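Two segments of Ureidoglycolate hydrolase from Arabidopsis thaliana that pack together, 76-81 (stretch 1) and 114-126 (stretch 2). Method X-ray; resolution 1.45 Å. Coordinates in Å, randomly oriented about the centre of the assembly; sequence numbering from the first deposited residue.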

# COMPACT_ATOMS: atom_id res chain seq x y z
N LYS A 76 -39.44 8.84 8.43
CA LYS A 76 -40.55 9.67 7.96
C LYS A 76 -41.41 10.29 9.06
O LYS A 76 -41.74 9.65 10.05
CB LYS A 76 -41.46 8.87 7.01
CG LYS A 76 -42.66 9.66 6.50
CD LYS A 76 -43.49 8.89 5.49
CE LYS A 76 -42.85 8.89 4.11
NZ LYS A 76 -43.78 8.33 3.06
N TRP A 77 -41.73 11.57 8.87
CA TRP A 77 -42.75 12.25 9.66
C TRP A 77 -43.98 12.33 8.76
O TRP A 77 -43.98 13.03 7.75
CB TRP A 77 -42.24 13.65 10.04
CG TRP A 77 -43.17 14.53 10.82
CD1 TRP A 77 -44.41 14.21 11.30
CD2 TRP A 77 -42.93 15.89 11.21
NE1 TRP A 77 -44.95 15.29 11.97
CE2 TRP A 77 -44.06 16.33 11.92
CE3 TRP A 77 -41.86 16.77 11.01
CZ2 TRP A 77 -44.16 17.62 12.44
CZ3 TRP A 77 -41.96 18.05 11.53
CH2 TRP A 77 -43.10 18.47 12.23
N ASP A 78 -45.02 11.57 9.12
CA ASP A 78 -46.23 11.48 8.30
C ASP A 78 -46.98 12.80 8.27
O ASP A 78 -47.26 13.38 9.32
CB ASP A 78 -47.17 10.40 8.83
CG ASP A 78 -46.59 9.01 8.73
OD1 ASP A 78 -46.93 8.18 9.60
OD2 ASP A 78 -45.81 8.73 7.80
N GLY A 79 -47.33 13.26 7.08
CA GLY A 79 -48.07 14.49 6.93
C GLY A 79 -49.58 14.28 6.96
O GLY A 79 -50.06 13.15 7.06
N LEU A 80 -50.31 15.38 6.86
CA LEU A 80 -51.77 15.37 6.81
C LEU A 80 -52.27 14.69 5.55
O LEU A 80 -53.37 14.12 5.53
CB LEU A 80 -52.31 16.80 6.87
CG LEU A 80 -52.17 17.55 8.19
CD1 LEU A 80 -52.52 19.02 8.02
CD2 LEU A 80 -53.06 16.91 9.25
N GLU A 81 -51.47 14.75 4.49
CA GLU A 81 -51.79 14.08 3.23
C GLU A 81 -50.67 13.11 2.84
O GLU A 81 -49.88 13.38 1.93
CB GLU A 81 -52.04 15.11 2.13
CG GLU A 81 -53.26 15.98 2.40
CD GLU A 81 -53.58 16.94 1.26
OE1 GLU A 81 -53.38 16.57 0.09
OE2 GLU A 81 -54.04 18.06 1.55
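Stretch 2 114-126: AINVLKRSGFKPK

A large aromatic side chain can be sandwiched between side chains of one neighbouring segment, and Trp77 illustrates the principle. Stretch 2 enters as a helix, 114-120, and leaves it through a Schellman motif: Gly122, with positive phi (71°), follows the last turn, where Phe123 N bonds back to Leu118 O (3.0 Å) and Gly122 N to Lys119 O (3.0 Å). The chain then continues, extended through Pro125, in roughly the same direction as the loop that follows Trp77. By CA position, Ile115 is closest to Trp77 (CA to CA 8.1 Å) and Lys126 to Leu80 (CA to CA 4.7 Å).

The apolar, CH-pi and cation-pi contacts converge on the indole, whose chi1 is t. Pro125 covers one face, its CG 3.8 Å from the centroid of the five-membered ring. Over the opposite face runs the extended side chain of Lys119, with CE 3.8 Å from the same centroid and NZ 4.5 Å from it, a cation-pi contact almost on the ring normal. The ring edge meets the helix, Trp77 CZ3 lying 3.7 Å from Leu118 CB and Trp77 CE3 3.8 Å from Ile115 CD1.

Backbone polarity takes over beyond the indole. Hydrogen bonds step forward along both chains: Leu80 N donates to Pro125 O (2.9 Å, 163°) and Glu81 N to Lys126 O (2.9 Å, 165°). Gly79 CA approaches Lys126 O at 3.3 Å; an ideal CB there would clash with that oxygen at 2.1 Å.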

# COMPACT_ATOMS: atom_id res chain seq x y z
N ALA A 114 -33.44 19.38 12.14
CA ALA A 114 -34.46 20.15 11.45
C ALA A 114 -35.87 19.65 11.76
O ALA A 114 -36.80 20.45 11.94
CB ALA A 114 -34.21 20.12 9.94
N ILE A 115 -36.04 18.33 11.84
CA ILE A 115 -37.32 17.75 12.23
C ILE A 115 -37.69 18.18 13.65
O ILE A 115 -38.81 18.62 13.91
CB ILE A 115 -37.29 16.21 12.16
CG1 ILE A 115 -37.18 15.74 10.71
CG2 ILE A 115 -38.54 15.61 12.80
CD1 ILE A 115 -38.31 16.17 9.84
N ASN A 116 -36.73 18.06 14.56
CA ASN A 116 -36.96 18.45 15.94
C ASN A 116 -37.27 19.94 16.10
O ASN A 116 -38.15 20.32 16.89
CB ASN A 116 -35.77 18.02 16.81
CG ASN A 116 -35.73 16.50 17.00
OD1 ASN A 116 -36.78 15.86 17.15
ND2 ASN A 116 -34.54 15.92 16.98
N VAL A 117 -36.60 20.78 15.31
CA VAL A 117 -36.86 22.21 15.27
C VAL A 117 -38.31 22.49 14.84
O VAL A 117 -39.03 23.26 15.48
CB VAL A 117 -35.89 22.92 14.28
CG1 VAL A 117 -36.40 24.31 13.89
CG2 VAL A 117 -34.47 22.99 14.86
N LEU A 118 -38.75 21.84 13.76
CA LEU A 118 -40.11 22.01 13.26
C LEU A 118 -41.15 21.52 14.26
O LEU A 118 -42.20 22.16 14.44
CB LEU A 118 -40.27 21.28 11.92
CG LEU A 118 -39.60 21.97 10.73
CD1 LEU A 118 -39.70 21.08 9.49
CD2 LEU A 118 -40.20 23.35 10.48
N LYS A 119 -40.86 20.40 14.91
CA LYS A 119 -41.78 19.89 15.93
C LYS A 119 -41.89 20.85 17.12
O LYS A 119 -42.99 21.08 17.62
CB LYS A 119 -41.39 18.47 16.37
CG LYS A 119 -41.68 17.42 15.30
CD LYS A 119 -41.64 16.00 15.84
CE LYS A 119 -42.13 15.00 14.78
NZ LYS A 119 -42.31 13.62 15.32
N ARG A 120 -40.77 21.41 17.57
CA ARG A 120 -40.81 22.38 18.68
C ARG A 120 -41.64 23.60 18.33
O ARG A 120 -42.26 24.22 19.21
CB ARG A 120 -39.41 22.81 19.12
CG ARG A 120 -38.68 21.78 19.97
CD ARG A 120 -37.41 22.33 20.61
NE ARG A 120 -36.38 22.75 19.65
CZ ARG A 120 -35.42 21.96 19.18
NH1 ARG A 120 -35.37 20.68 19.54
NH2 ARG A 120 -34.52 22.44 18.33
N SER A 121 -41.67 23.95 17.04
CA SER A 121 -42.44 25.09 16.57
C SER A 121 -43.91 24.76 16.25
O SER A 121 -44.67 25.64 15.83
CB SER A 121 -41.77 25.71 15.35
OG SER A 121 -40.62 26.44 15.74
N GLY A 122 -44.29 23.50 16.44
CA GLY A 122 -45.66 23.06 16.19
C GLY A 122 -46.06 23.00 14.73
O GLY A 122 -47.24 23.11 14.37
N PHE A 123 -45.07 22.83 13.85
CA PHE A 123 -45.35 22.75 12.43
C PHE A 123 -46.17 21.50 12.10
O PHE A 123 -45.92 20.43 12.66
CB PHE A 123 -44.06 22.77 11.61
CG PHE A 123 -44.28 22.60 10.14
CD1 PHE A 123 -44.94 23.59 9.41
CD2 PHE A 123 -43.88 21.45 9.48
CE1 PHE A 123 -45.17 23.43 8.06
CE2 PHE A 123 -44.10 21.29 8.13
CZ PHE A 123 -44.75 22.29 7.42
N LYS A 124 -47.14 21.66 11.21
CA LYS A 124 -47.99 20.56 10.78
C LYS A 124 -47.81 20.31 9.28
O LYS A 124 -48.41 21.00 8.47
CB LYS A 124 -49.46 20.89 11.09
CG LYS A 124 -49.76 20.99 12.58
CD LYS A 124 -49.70 19.62 13.25
CE LYS A 124 -50.21 19.66 14.69
NZ LYS A 124 -49.25 20.34 15.62
N PRO A 125 -46.97 19.32 8.92
CA PRO A 125 -46.73 19.08 7.49
C PRO A 125 -47.97 18.60 6.73
O PRO A 125 -48.77 17.84 7.28
CB PRO A 125 -45.63 18.00 7.49
CG PRO A 125 -45.73 17.35 8.81
CD PRO A 125 -46.23 18.39 9.78
N LYS A 126 -48.11 19.04 5.49
CA LYS A 126 -49.11 18.50 4.58
C LYS A 126 -48.50 17.27 3.91
O LYS A 126 -48.88 16.13 4.22
CB LYS A 126 -49.53 19.54 3.54
CG LYS A 126 -50.65 19.06 2.64
CD LYS A 126 -51.03 20.09 1.60
CE LYS A 126 -50.01 20.14 0.48
NZ LYS A 126 -50.46 21.02 -0.63
O HOH W 1 -52.37 19.26 -1.77